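Long-range contacts in excinuclease ABC, subunit A. (Deinococcus radiodurans, PDB 2VF7), which binds DNA and ADP as a zinc-containing ABC-family ATPase and probably takes part in recognising DNA damage for excision repair: residues R194-T199 with P226-Y231; R216-F221 with G253-A258; R445-L450 with G468-L473; T526-V531 with T785-E790; V589-I594 with V756-T761. The protein carries 1 engineered substitution. All coordinates share one frame; numbering follows the deposited sequence. Where two conformers were deposited one is given.

Contact 1: R194-T199 with P226-Y231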
# COMPACT_ATOMS: atom_id res chain seq x y z
N ARG A 194 -33.22 -13.72 17.30
CA ARG A 194 -34.48 -13.93 17.99
C ARG A 194 -35.61 -14.09 17.02
O ARG A 194 -36.45 -14.97 17.20
CB ARG A 194 -34.73 -12.76 18.94
CG ARG A 194 -36.04 -12.82 19.66
CD ARG A 194 -36.94 -11.79 19.08
NE ARG A 194 -36.55 -10.48 19.54
CZ ARG A 194 -37.06 -9.36 19.07
NH1 ARG A 194 -37.96 -9.40 18.09
NH2 ARG A 194 -36.66 -8.21 19.58
N ASP A 195 -35.64 -13.25 15.97
CA ASP A 195 -36.64 -13.41 14.91
C ASP A 195 -36.42 -14.63 14.03
O ASP A 195 -37.39 -15.16 13.44
CB ASP A 195 -36.84 -12.13 14.09
CG ASP A 195 -37.59 -11.05 14.90
OD1 ASP A 195 -38.22 -11.40 15.93
OD2 ASP A 195 -37.56 -9.86 14.52
N ILE A 196 -35.18 -15.10 13.95
CA ILE A 196 -34.90 -16.36 13.27
C ILE A 196 -35.54 -17.50 14.06
O ILE A 196 -36.23 -18.34 13.47
CB ILE A 196 -33.37 -16.60 13.00
CG1 ILE A 196 -32.87 -15.64 11.93
CG2 ILE A 196 -33.07 -18.07 12.57
CD1 ILE A 196 -31.42 -15.57 11.85
N LEU A 197 -35.32 -17.53 15.37
CA LEU A 197 -35.97 -18.51 16.25
C LEU A 197 -37.50 -18.54 16.20
O LEU A 197 -38.06 -19.62 16.35
CB LEU A 197 -35.50 -18.40 17.71
CG LEU A 197 -34.00 -18.54 18.05
CD1 LEU A 197 -33.76 -18.53 19.56
CD2 LEU A 197 -33.42 -19.81 17.42
N VAL A 198 -38.18 -17.41 16.01
CA VAL A 198 -39.66 -17.44 15.96
C VAL A 198 -40.16 -18.07 14.66
O VAL A 198 -41.19 -18.78 14.68
CB VAL A 198 -40.39 -16.06 16.25
CG1 VAL A 198 -39.69 -15.28 17.37
CG2 VAL A 198 -40.48 -15.23 15.03
N THR A 199 -39.43 -17.86 13.56
CA THR A 199 -39.70 -18.55 12.27
C THR A 199 -39.54 -20.06 12.45
O THR A 199 -40.33 -20.86 11.95
CB THR A 199 -38.74 -18.00 11.13
OG1 THR A 199 -39.15 -16.70 10.75
CG2 THR A 199 -38.75 -18.87 9.90
N PRO A 226 -28.93 -22.67 9.57
CA PRO A 226 -30.04 -22.65 8.62
C PRO A 226 -30.40 -21.23 8.15
O PRO A 226 -30.19 -20.26 8.89
CB PRO A 226 -31.20 -23.28 9.41
CG PRO A 226 -30.87 -23.00 10.80
CD PRO A 226 -29.39 -23.18 10.88
N VAL A 227 -30.90 -21.15 6.92
CA VAL A 227 -31.27 -19.90 6.24
C VAL A 227 -32.78 -19.89 6.07
O VAL A 227 -33.32 -20.72 5.34
CB VAL A 227 -30.61 -19.79 4.85
CG1 VAL A 227 -31.15 -18.59 4.08
CG2 VAL A 227 -29.11 -19.68 4.97
N VAL A 228 -33.46 -18.94 6.73
CA VAL A 228 -34.93 -18.94 6.85
C VAL A 228 -35.57 -17.57 6.62
O VAL A 228 -34.95 -16.55 6.94
CB VAL A 228 -35.41 -19.50 8.25
CG1 VAL A 228 -34.77 -20.86 8.53
CG2 VAL A 228 -35.10 -18.54 9.39
N PRO A 229 -36.81 -17.53 6.10
CA PRO A 229 -37.51 -16.26 5.85
C PRO A 229 -37.78 -15.51 7.12
O PRO A 229 -38.26 -16.11 8.09
CB PRO A 229 -38.84 -16.72 5.25
CG PRO A 229 -39.03 -18.14 5.76
CD PRO A 229 -37.66 -18.69 5.74
N VAL A 230 -37.47 -14.22 7.18
CA VAL A 230 -37.79 -13.51 8.42
C VAL A 230 -38.78 -12.36 8.31
O VAL A 230 -38.83 -11.68 7.31
CB VAL A 230 -36.61 -13.40 9.50
CG1 VAL A 230 -35.23 -13.72 8.93
CG2 VAL A 230 -36.62 -12.04 10.28
N TYR A 231 -39.62 -12.23 9.33
CA TYR A 231 -40.74 -11.28 9.34
C TYR A 231 -40.66 -10.44 10.61
O TYR A 231 -41.24 -10.81 11.65
CB TYR A 231 -42.08 -12.03 9.32
CG TYR A 231 -42.26 -13.02 8.19
CD1 TYR A 231 -42.82 -12.63 6.98
CD2 TYR A 231 -41.90 -14.36 8.33
CE1 TYR A 231 -43.00 -13.53 5.93
CE2 TYR A 231 -42.08 -15.27 7.28
CZ TYR A 231 -42.63 -14.84 6.09
OH TYR A 231 -42.85 -15.72 5.04
O HOH W 1 -39.24 -14.22 11.80

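Contact 2: R216-F221 with G253-A258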
# COMPACT_ATOMS: atom_id res chain seq x y z
N ARG A 216 -32.25 -25.78 24.32
CA ARG A 216 -31.26 -24.89 24.95
C ARG A 216 -29.85 -25.20 24.45
O ARG A 216 -29.10 -24.29 24.10
CB ARG A 216 -31.37 -24.86 26.47
CG ARG A 216 -32.80 -24.49 26.93
CD ARG A 216 -32.95 -24.30 28.44
NE ARG A 216 -31.96 -25.07 29.15
CZ ARG A 216 -32.19 -26.22 29.76
NH1 ARG A 216 -33.40 -26.74 29.76
NH2 ARG A 216 -31.20 -26.83 30.36
N HIS A 217 -29.52 -26.48 24.37
CA HIS A 217 -28.24 -26.91 23.81
C HIS A 217 -28.03 -26.43 22.37
O HIS A 217 -26.99 -25.84 22.06
CB HIS A 217 -28.11 -28.43 23.89
CG HIS A 217 -26.70 -28.91 23.78
ND1 HIS A 217 -26.20 -29.47 22.63
CD2 HIS A 217 -25.68 -28.90 24.67
CE1 HIS A 217 -24.93 -29.79 22.82
NE2 HIS A 217 -24.59 -29.46 24.05
N TRP A 218 -29.01 -26.69 21.50
CA TRP A 218 -28.95 -26.29 20.09
C TRP A 218 -28.67 -24.80 19.90
O TRP A 218 -27.71 -24.41 19.24
CB TRP A 218 -30.26 -26.65 19.40
CG TRP A 218 -30.20 -26.59 17.92
CD1 TRP A 218 -29.78 -27.57 17.08
CD2 TRP A 218 -30.58 -25.48 17.09
NE1 TRP A 218 -29.87 -27.16 15.78
CE2 TRP A 218 -30.36 -25.88 15.75
CE3 TRP A 218 -31.10 -24.21 17.34
CZ2 TRP A 218 -30.62 -25.04 14.67
CZ3 TRP A 218 -31.36 -23.37 16.26
CH2 TRP A 218 -31.12 -23.80 14.94
N ILE A 219 -29.51 -23.97 20.50
CA ILE A 219 -29.38 -22.51 20.45
C ILE A 219 -27.97 -22.04 20.79
O ILE A 219 -27.39 -21.19 20.10
CB ILE A 219 -30.44 -21.86 21.38
CG1 ILE A 219 -31.84 -22.16 20.85
CG2 ILE A 219 -30.20 -20.35 21.53
CD1 ILE A 219 -32.96 -21.70 21.72
N LEU A 220 -27.43 -22.62 21.86
CA LEU A 220 -26.13 -22.25 22.42
C LEU A 220 -24.92 -22.88 21.72
O LEU A 220 -23.90 -22.22 21.57
CB LEU A 220 -26.12 -22.61 23.91
CG LEU A 220 -26.33 -21.59 25.03
CD1 LEU A 220 -27.23 -20.39 24.68
CD2 LEU A 220 -26.86 -22.32 26.26
N PHE A 221 -25.03 -24.13 21.26
CA PHE A 221 -23.85 -24.90 20.81
C PHE A 221 -23.80 -25.43 19.35
O PHE A 221 -22.71 -25.82 18.88
CB PHE A 221 -23.52 -26.02 21.81
CG PHE A 221 -23.26 -25.52 23.22
CD1 PHE A 221 -22.05 -24.92 23.55
CD2 PHE A 221 -24.23 -25.65 24.21
CE1 PHE A 221 -21.81 -24.45 24.86
CE2 PHE A 221 -24.01 -25.19 25.52
CZ PHE A 221 -22.79 -24.58 25.84
N GLY A 253 -32.76 -14.76 6.73
CA GLY A 253 -31.81 -14.64 7.84
C GLY A 253 -30.99 -15.90 7.99
O GLY A 253 -31.48 -16.98 7.65
N THR A 254 -29.79 -15.78 8.56
CA THR A 254 -28.89 -16.93 8.79
C THR A 254 -28.62 -17.13 10.27
O THR A 254 -28.13 -16.23 10.97
CB THR A 254 -27.54 -16.78 8.00
OG1 THR A 254 -27.82 -16.43 6.64
CG2 THR A 254 -26.74 -18.09 8.02
N PHE A 255 -28.93 -18.31 10.76
CA PHE A 255 -28.73 -18.59 12.19
C PHE A 255 -27.25 -18.66 12.54
O PHE A 255 -26.44 -19.12 11.76
CB PHE A 255 -29.43 -19.89 12.59
CG PHE A 255 -29.38 -20.16 14.06
CD1 PHE A 255 -30.09 -19.35 14.96
CD2 PHE A 255 -28.61 -21.21 14.56
CE1 PHE A 255 -30.02 -19.59 16.34
CE2 PHE A 255 -28.53 -21.45 15.93
CZ PHE A 255 -29.25 -20.65 16.83
N SER A 256 -26.91 -18.14 13.70
CA SER A 256 -25.60 -18.38 14.28
C SER A 256 -25.79 -18.66 15.76
O SER A 256 -26.42 -17.87 16.48
CB SER A 256 -24.67 -17.20 14.09
OG SER A 256 -23.99 -16.97 15.30
N SER A 257 -25.27 -19.79 16.22
CA SER A 257 -25.41 -20.16 17.63
C SER A 257 -24.68 -19.17 18.53
O SER A 257 -23.85 -18.40 18.05
CB SER A 257 -24.91 -21.57 17.86
OG SER A 257 -23.53 -21.64 17.60
N ALA A 258 -24.98 -19.16 19.83
CA ALA A 258 -24.30 -18.26 20.75
C ALA A 258 -22.78 -18.48 20.73
O ALA A 258 -22.01 -17.52 20.70
CB ALA A 258 -24.84 -18.38 22.17

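Contact 3: R445-L450 with G468-L473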
# COMPACT_ATOMS: atom_id res chain seq x y z
N ARG A 445 23.85 21.81 21.06
CA ARG A 445 25.26 22.23 21.07
C ARG A 445 26.18 21.42 20.13
O ARG A 445 27.20 21.92 19.67
CB ARG A 445 25.80 22.18 22.50
CG ARG A 445 26.87 23.20 22.85
CD ARG A 445 27.12 23.22 24.38
NE ARG A 445 26.43 24.32 25.07
CZ ARG A 445 25.54 24.19 26.06
NH1 ARG A 445 25.22 22.98 26.54
NH2 ARG A 445 24.99 25.27 26.59
N ARG A 446 25.83 20.17 19.84
CA ARG A 446 26.72 19.30 19.07
C ARG A 446 26.33 19.17 17.58
O ARG A 446 27.01 18.51 16.79
CB ARG A 446 26.84 17.94 19.74
CG ARG A 446 27.62 18.01 21.07
CD ARG A 446 29.12 17.81 20.87
NE ARG A 446 29.37 16.46 20.37
CZ ARG A 446 29.70 15.42 21.14
NH1 ARG A 446 29.87 15.58 22.45
NH2 ARG A 446 29.89 14.23 20.59
N ALA A 447 25.23 19.83 17.22
CA ALA A 447 24.67 19.75 15.89
C ALA A 447 25.50 20.50 14.85
O ALA A 447 26.12 21.52 15.16
CB ALA A 447 23.23 20.26 15.91
N ASP A 448 25.50 19.99 13.61
CA ASP A 448 26.21 20.60 12.49
C ASP A 448 25.53 21.93 12.10
O ASP A 448 26.20 22.90 11.77
CB ASP A 448 26.24 19.65 11.28
CG ASP A 448 27.07 18.37 11.54
OD1 ASP A 448 26.60 17.25 11.22
OD2 ASP A 448 28.20 18.48 12.04
N TRP A 449 24.20 21.94 12.16
CA TRP A 449 23.40 23.08 11.72
C TRP A 449 22.16 23.15 12.62
O TRP A 449 21.71 22.13 13.18
CB TRP A 449 22.99 22.84 10.27
CG TRP A 449 22.33 23.97 9.49
CD1 TRP A 449 20.99 24.20 9.39
CD2 TRP A 449 22.96 24.93 8.64
NE1 TRP A 449 20.75 25.27 8.56
CE2 TRP A 449 21.95 25.73 8.08
CE3 TRP A 449 24.30 25.22 8.31
CZ2 TRP A 449 22.21 26.79 7.22
CZ3 TRP A 449 24.57 26.28 7.47
CH2 TRP A 449 23.52 27.06 6.93
N LEU A 450 21.60 24.35 12.77
CA LEU A 450 20.36 24.48 13.52
C LEU A 450 19.37 25.47 12.94
O LEU A 450 19.75 26.51 12.43
CB LEU A 450 20.64 24.71 15.01
CG LEU A 450 20.59 26.06 15.68
CD1 LEU A 450 19.15 26.55 15.85
CD2 LEU A 450 21.27 25.93 17.02
N GLY A 468 21.78 28.18 10.55
CA GLY A 468 23.23 28.11 10.42
C GLY A 468 23.81 27.24 11.53
O GLY A 468 23.05 26.72 12.35
N PRO A 469 25.15 27.08 11.57
CA PRO A 469 25.83 26.40 12.68
C PRO A 469 25.43 27.00 14.03
O PRO A 469 25.16 28.20 14.11
CB PRO A 469 27.32 26.70 12.42
CG PRO A 469 27.41 26.92 10.95
CD PRO A 469 26.10 27.54 10.54
N PRO A 470 25.38 26.19 15.10
CA PRO A 470 24.99 26.68 16.44
C PRO A 470 25.68 27.97 16.92
O PRO A 470 25.01 28.82 17.49
CB PRO A 470 25.35 25.51 17.35
CG PRO A 470 25.09 24.32 16.48
CD PRO A 470 25.65 24.74 15.13
N GLU A 471 26.97 28.12 16.66
CA GLU A 471 27.75 29.24 17.21
C GLU A 471 27.29 30.63 16.76
O GLU A 471 27.56 31.63 17.43
CB GLU A 471 29.24 29.06 16.92
CG GLU A 471 29.92 27.96 17.76
CD GLU A 471 30.28 28.42 19.18
OE1 GLU A 471 31.13 29.33 19.33
OE2 GLU A 471 29.70 27.86 20.14
N GLY A 472 26.59 30.70 15.63
CA GLY A 472 26.10 31.97 15.09
C GLY A 472 24.77 32.42 15.67
O GLY A 472 24.30 33.52 15.37
N LEU A 473 24.16 31.57 16.48
CA LEU A 473 22.93 31.91 17.20
C LEU A 473 23.25 32.94 18.30
O LEU A 473 22.37 33.63 18.83
CB LEU A 473 22.31 30.63 17.79
CG LEU A 473 20.89 30.59 18.34
CD1 LEU A 473 19.85 30.91 17.27
CD2 LEU A 473 20.62 29.24 18.94

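Contact 4: T526-V531 with T785-E790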
# COMPACT_ATOMS: atom_id res chain seq x y z
N THR A 526 8.82 16.30 45.18
CA THR A 526 9.93 15.34 45.01
C THR A 526 10.14 14.95 43.55
O THR A 526 9.19 14.68 42.81
CB THR A 526 9.70 14.02 45.82
OG1 THR A 526 9.35 14.32 47.17
CG2 THR A 526 10.96 13.14 45.84
N SER A 527 11.41 14.91 43.15
CA SER A 527 11.85 14.39 41.85
C SER A 527 12.44 13.00 42.02
O SER A 527 13.31 12.78 42.84
CB SER A 527 12.91 15.32 41.25
OG SER A 527 12.33 16.54 40.79
N VAL A 528 11.96 12.05 41.23
CA VAL A 528 12.53 10.71 41.24
C VAL A 528 13.41 10.50 39.99
O VAL A 528 12.91 10.31 38.87
CB VAL A 528 11.43 9.65 41.34
CG1 VAL A 528 12.03 8.27 41.34
CG2 VAL A 528 10.58 9.89 42.62
N THR A 529 14.72 10.52 40.22
CA THR A 529 15.71 10.47 39.17
C THR A 529 16.49 9.14 39.09
O THR A 529 16.35 8.28 39.95
CB THR A 529 16.70 11.67 39.30
OG1 THR A 529 17.53 11.49 40.45
CG2 THR A 529 15.97 12.98 39.46
N GLY A 530 17.32 8.99 38.06
CA GLY A 530 18.01 7.73 37.80
C GLY A 530 18.11 7.41 36.32
O GLY A 530 17.37 7.97 35.50
N VAL A 531 19.04 6.51 36.00
CA VAL A 531 19.31 5.98 34.64
C VAL A 531 18.05 5.33 34.00
O VAL A 531 17.13 4.91 34.72
CB VAL A 531 20.52 4.97 34.73
CG1 VAL A 531 20.33 3.71 33.90
CG2 VAL A 531 21.85 5.65 34.43
N THR A 785 0.96 17.29 47.50
CA THR A 785 2.28 16.71 47.29
C THR A 785 2.45 16.25 45.84
O THR A 785 1.67 15.45 45.33
CB THR A 785 2.66 15.63 48.37
OG1 THR A 785 2.71 14.32 47.81
CG2 THR A 785 1.69 15.65 49.55
N VAL A 786 3.44 16.82 45.15
CA VAL A 786 3.75 16.35 43.80
C VAL A 786 4.99 15.46 43.82
O VAL A 786 6.02 15.81 44.41
CB VAL A 786 3.71 17.48 42.68
CG1 VAL A 786 3.60 18.90 43.25
CG2 VAL A 786 4.86 17.34 41.65
N ILE A 787 4.83 14.28 43.24
CA ILE A 787 5.91 13.35 43.02
C ILE A 787 6.01 13.21 41.51
O ILE A 787 5.06 12.82 40.86
CB ILE A 787 5.64 11.97 43.66
CG1 ILE A 787 5.41 12.15 45.15
CG2 ILE A 787 6.82 11.03 43.37
CD1 ILE A 787 4.89 10.93 45.84
N ALA A 788 7.17 13.55 40.97
CA ALA A 788 7.36 13.61 39.54
C ALA A 788 8.55 12.76 39.18
O ALA A 788 9.65 13.04 39.64
CB ALA A 788 7.61 15.03 39.16
N VAL A 789 8.35 11.71 38.39
CA VAL A 789 9.48 11.03 37.76
C VAL A 789 10.13 11.96 36.72
O VAL A 789 9.46 12.47 35.83
CB VAL A 789 9.15 9.59 37.25
CG1 VAL A 789 7.65 9.31 37.32
CG2 VAL A 789 9.77 9.28 35.87
N GLU A 790 11.42 12.21 36.87
CA GLU A 790 12.05 13.36 36.25
C GLU A 790 13.44 13.02 35.69
O GLU A 790 14.20 12.27 36.30
CB GLU A 790 12.11 14.49 37.28
CG GLU A 790 12.55 15.84 36.77
CD GLU A 790 11.75 16.33 35.58
OE1 GLU A 790 10.53 16.64 35.74
OE2 GLU A 790 12.36 16.39 34.49
O HOH W 2 17.10 11.01 35.79

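Contact 5: V589-I594 with V756-T761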
# COMPACT_ATOMS: atom_id res chain seq x y z
N VAL A 589 -1.25 12.04 36.68
CA VAL A 589 -1.22 12.74 35.41
C VAL A 589 -0.29 12.02 34.44
O VAL A 589 0.93 12.07 34.55
CB VAL A 589 -0.85 14.24 35.59
CG1 VAL A 589 -0.84 14.95 34.26
CG2 VAL A 589 -1.84 14.92 36.52
N ASP A 590 -0.93 11.34 33.49
CA ASP A 590 -0.27 10.54 32.45
C ASP A 590 0.06 11.34 31.19
O ASP A 590 -0.44 12.45 30.98
CB ASP A 590 -1.16 9.33 32.08
CG ASP A 590 -2.69 9.64 32.18
OD1 ASP A 590 -3.50 8.68 32.17
OD2 ASP A 590 -3.10 10.83 32.25
N GLN A 591 0.90 10.75 30.35
CA GLN A 591 1.27 11.33 29.05
C GLN A 591 0.25 11.05 27.93
O GLN A 591 0.29 11.70 26.88
CB GLN A 591 2.65 10.80 28.63
CG GLN A 591 2.75 9.27 28.61
CD GLN A 591 2.71 8.64 30.00
OE1 GLN A 591 2.03 7.62 30.22
NE2 GLN A 591 3.44 9.23 30.95
N LYS A 592 -0.63 10.07 28.18
CA LYS A 592 -1.64 9.59 27.21
C LYS A 592 -2.55 10.73 26.69
O LYS A 592 -2.64 11.77 27.33
CB LYS A 592 -2.49 8.46 27.82
CG LYS A 592 -1.73 7.56 28.79
CD LYS A 592 -1.97 6.08 28.57
CE LYS A 592 -1.13 5.54 27.42
NZ LYS A 592 -0.73 4.11 27.64
N PRO A 593 -3.21 10.52 25.53
CA PRO A 593 -4.06 11.57 24.95
C PRO A 593 -5.31 11.84 25.78
O PRO A 593 -5.67 11.03 26.63
CB PRO A 593 -4.47 10.98 23.59
CG PRO A 593 -3.55 9.82 23.35
CD PRO A 593 -3.17 9.31 24.69
N ILE A 594 -5.98 12.96 25.52
CA ILE A 594 -7.20 13.26 26.25
C ILE A 594 -8.32 12.36 25.72
O ILE A 594 -9.14 11.88 26.51
CB ILE A 594 -7.56 14.77 26.29
CG1 ILE A 594 -7.71 15.36 24.88
CG2 ILE A 594 -6.53 15.54 27.12
CD1 ILE A 594 -8.36 16.75 24.85
N VAL A 756 0.84 12.53 41.28
CA VAL A 756 1.96 11.80 40.69
C VAL A 756 2.07 12.04 39.17
O VAL A 756 1.14 11.80 38.40
CB VAL A 756 2.02 10.30 41.09
CG1 VAL A 756 1.68 10.11 42.57
CG2 VAL A 756 1.11 9.48 40.23
N LEU A 757 3.23 12.55 38.78
CA LEU A 757 3.47 13.06 37.44
C LEU A 757 4.71 12.40 36.80
O LEU A 757 5.77 12.29 37.43
CB LEU A 757 3.68 14.58 37.53
CG LEU A 757 2.57 15.63 37.74
CD1 LEU A 757 1.37 15.16 38.52
CD2 LEU A 757 3.14 16.90 38.38
N ASP A 758 4.57 11.96 35.57
CA ASP A 758 5.71 11.46 34.79
C ASP A 758 6.30 12.64 34.01
O ASP A 758 5.57 13.53 33.62
CB ASP A 758 5.24 10.32 33.88
CG ASP A 758 6.33 9.78 32.96
OD1 ASP A 758 6.01 9.51 31.78
OD2 ASP A 758 7.48 9.60 33.42
N GLU A 759 7.61 12.63 33.78
CA GLU A 759 8.34 13.77 33.20
C GLU A 759 7.48 14.95 32.70
O GLU A 759 7.27 15.10 31.52
CB GLU A 759 9.26 13.27 32.08
CG GLU A 759 10.67 13.85 32.15
CD GLU A 759 10.73 15.34 31.86
OE1 GLU A 759 9.93 15.82 31.02
OE2 GLU A 759 11.57 16.02 32.48
N PRO A 760 7.02 15.83 33.62
CA PRO A 760 5.97 16.81 33.26
C PRO A 760 6.36 17.86 32.19
O PRO A 760 5.49 18.61 31.72
CB PRO A 760 5.65 17.50 34.60
CG PRO A 760 6.24 16.62 35.65
CD PRO A 760 7.43 15.97 35.03
N THR A 761 7.63 17.89 31.83
CA THR A 761 8.14 18.87 30.87
C THR A 761 8.40 18.22 29.51
O THR A 761 9.26 18.68 28.74
CB THR A 761 9.42 19.60 31.40
OG1 THR A 761 10.52 18.68 31.51
CG2 THR A 761 9.15 20.27 32.76

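Contact 1: R194-T199 with P226-Y231
T199, in the last turn of helix 187-199, turns both branches of its side chain onto strand 227-230. Its OG1 donates to P229 O at 2.9 Å, and at a C=O...donor angle of 161° the hydroxyl approaches nearly along the carbonyl axis. The chi1 of -73° sets OG1 beside the backbone N and leaves CG2 anti to it, where CG2 packs on V228 CG2 at 3.7 Å; the T199 and V228 side chains slide past each other in opposite directions. That same V228 methyl also touches I196 CG2 at 3.8 Å, with those two side chains crossing obliquely. One turn back, D195 CB rests on V230 CG2, again 3.8 Å away. A water threads the polar side of the contact: it donates to T199 OG1 (2.7 Å) and to D195 O (2.6 Å) and accepts from Y231 N (3.2 Å), so the T199 hydroxyl both gives and takes a bond. Helix and strand segments lie almost perpendicular, 94° between their directions, within the UvrA DNA-binding domain. Strand 227-230 pairs on its other flank with strand 251-254, and helix 236-245 covers P229 and Y231, whose OH bonds to M247 O.

Contact 2: R216-F221 with G253-A258
F255, A258 and W218 bury the most surface where helix 213-221 meets the start of helix 258-268, a helix-to-helix junction of the UvrA DNA-binding domain. F255 sits just past strand 251-254 and forms an offset stack with W218: the six-membered rings have centroids 4.5 Å apart and planes only 17° from parallel. The two side chains reach toward each other tip to tip, so that W218 CZ3 comes over one face of the phenyl ring, toward its rim, 3.4 Å from F255 CE2. In both residues CG is anti to the backbone N. I196 and L197 of helix 187-199 also touch F255. The W218 NE1 end is held outside the contact by E224. A258, the first residue of its helix, packs its CB on L220 CD1 at 4.0 Å. At the N-cap position before it, S257 places OG to cap R260 N and to bond T222 O. The end of helix 213-221 turns backbone carbonyls to the first amides of helix 258-268: A258 N donates to I219 O at 3.2 Å, in the carbonyl plane, with an N-H...O angle of 157°.

Contact 3: R445-L450 with G468-L473
W449 lays its indole over G468, the last residue of the neighbouring antiparallel strand. Its CB leaves the backbone pointing away from segment 468-473, but CG, anti to the backbone N at a chi1 of -171°, begins the return and lies 4.0 Å from G468 O. Next, CE2 comes to 3.5 Å from G468 N, over the ring face. NE1 is engaged by S467 OG. The six-membered ring then receives the CH-pi contact: G468 CA stands 3.4 Å from its centroid, 4° off the normal. Further along the ring, CE3 and CZ3 both come 3.7 Å from P469 CD, and CH2, at the tip, ends 3.7 Å from G468 CA. Beside the indole, the backbones form a hydrogen-bonded antiparallel pair, with L450 N donating to G468 O at 2.8 Å and G468 N to L450 O. L450 CD2 touches P470 CA and lies 3.9 Å from L473 CD2, the two leucines crossing at about a right angle. These strands, 449-453 and 464-468, close one edge of the first nucleotide-binding sheet, and L450 lies about 9 Å from K49 of the ADP site, side chain to side chain. Chemically the join is backbone bonding with an indole face laid on it: G468 has no CB to clash with P469 CD, and its CA meets the indole in a contact probably dominated by dispersion.

Contact 4: T526-V531 with T785-E790
V528 and I787 meet through their CG2 methyls, 4.0 Å apart, on the sheet face that packs against helix 536-551. With CG1 anti to the backbone N (chi1 180°), V528 CG2 stands beside the N, anti to the carbonyl carbon. On the face that carries S527, E790 CB comes 4.1 Å from S527 OG; E790 CG is anti to the backbone N, but the chain bends at chi2 (54°) and carries the carboxylate away, where OE2 takes a bond from K792 N. The S527 hydroxyl pairs with S799 OG. Strands 525-529 and 785-789 are parallel neighbours inside the sheet of the second ABC ATPase unit. The first leads into the P-loop (Walker A) that wraps ADP. Four backbone bonds join them, from T526 N to V786 O (2.9 Å) through to E790 N to V528 O (3.1 Å). T529 OG1, between the backbone N and the carbonyl carbon, bonds D804 OD1 of strand 801-805, while T529 CG2 touches E790 O at 3.7 Å. Beyond the last of these backbone bonds a water bridges the two chain segments, accepting from G530 N (3.0 Å) and donating to E790 O (3.2 Å). Backbone angles of G530 are ones that call for glycine, and its carbonyl O is bonded by K536 NZ. V531, the next residue, touches the bound ADP.

Contact 5: V589-I594 with V756-T761
The planes of the Q591 amide and the D758 carboxylate stand 74° apart, and NE2 of the amide comes up to D758 OD1. The two atoms are 2.7 Å apart, at an angle too poor for a hydrogen bond; both residues were deposited in two conformers, so this closeness is doubtful in detail. Q591 CG lies between the backbone N and the carbonyl carbon (chi1 54°), and the chain bends at chi2. D758, by contrast, extends its CG anti to the backbone N. Behind these polar tips the contact is sheet-like. V589 N donates to V756 O at 3.0 Å, almost straight at 175°, and V589 pairs with L757 in parallel fashion. Their side chains lie side by side and point the same way, L757 CD1 resting 3.8 Å from both CB and CG2 of V589. The sequence ending in D758 and E759 fits a Walker B strand, and Q591 the glutamine loop of ABC ATPases; the side chain of D758 is about 7 Å from the bound ADP. Strand 585-589 is the outermost of its sheet in this chain, flanked by strand 753-758, whose other neighbour is strand 785-789, while helix 536-551 packs against V756.

Along the chain, contacts 1 and 2 come first and interlock, their segments alternating; contact 3 follows, and contact 5 then falls within the sequence span of contact 4. Contacts 1 and 2, with centres 12 Å apart, share the two-stranded sheet of 227-230 and 251-254 in the UvrA DNA-binding domain. Contacts 4 and 5, also 12 Å apart, join strands 525-529, 785-789, 753-758 and 585-589 of one sheet beside the second ADP. Contact 3 lies about 31 Å from contact 5, centre to centre, at the edge of the first nucleotide-binding sheet, which has the same strand order. Centre to centre, contacts 1 and 2 lie 47 Å or more from contacts 3, 4 and 5, so any coupling between DNA binding and ATP hydrolysis would probably be indirect.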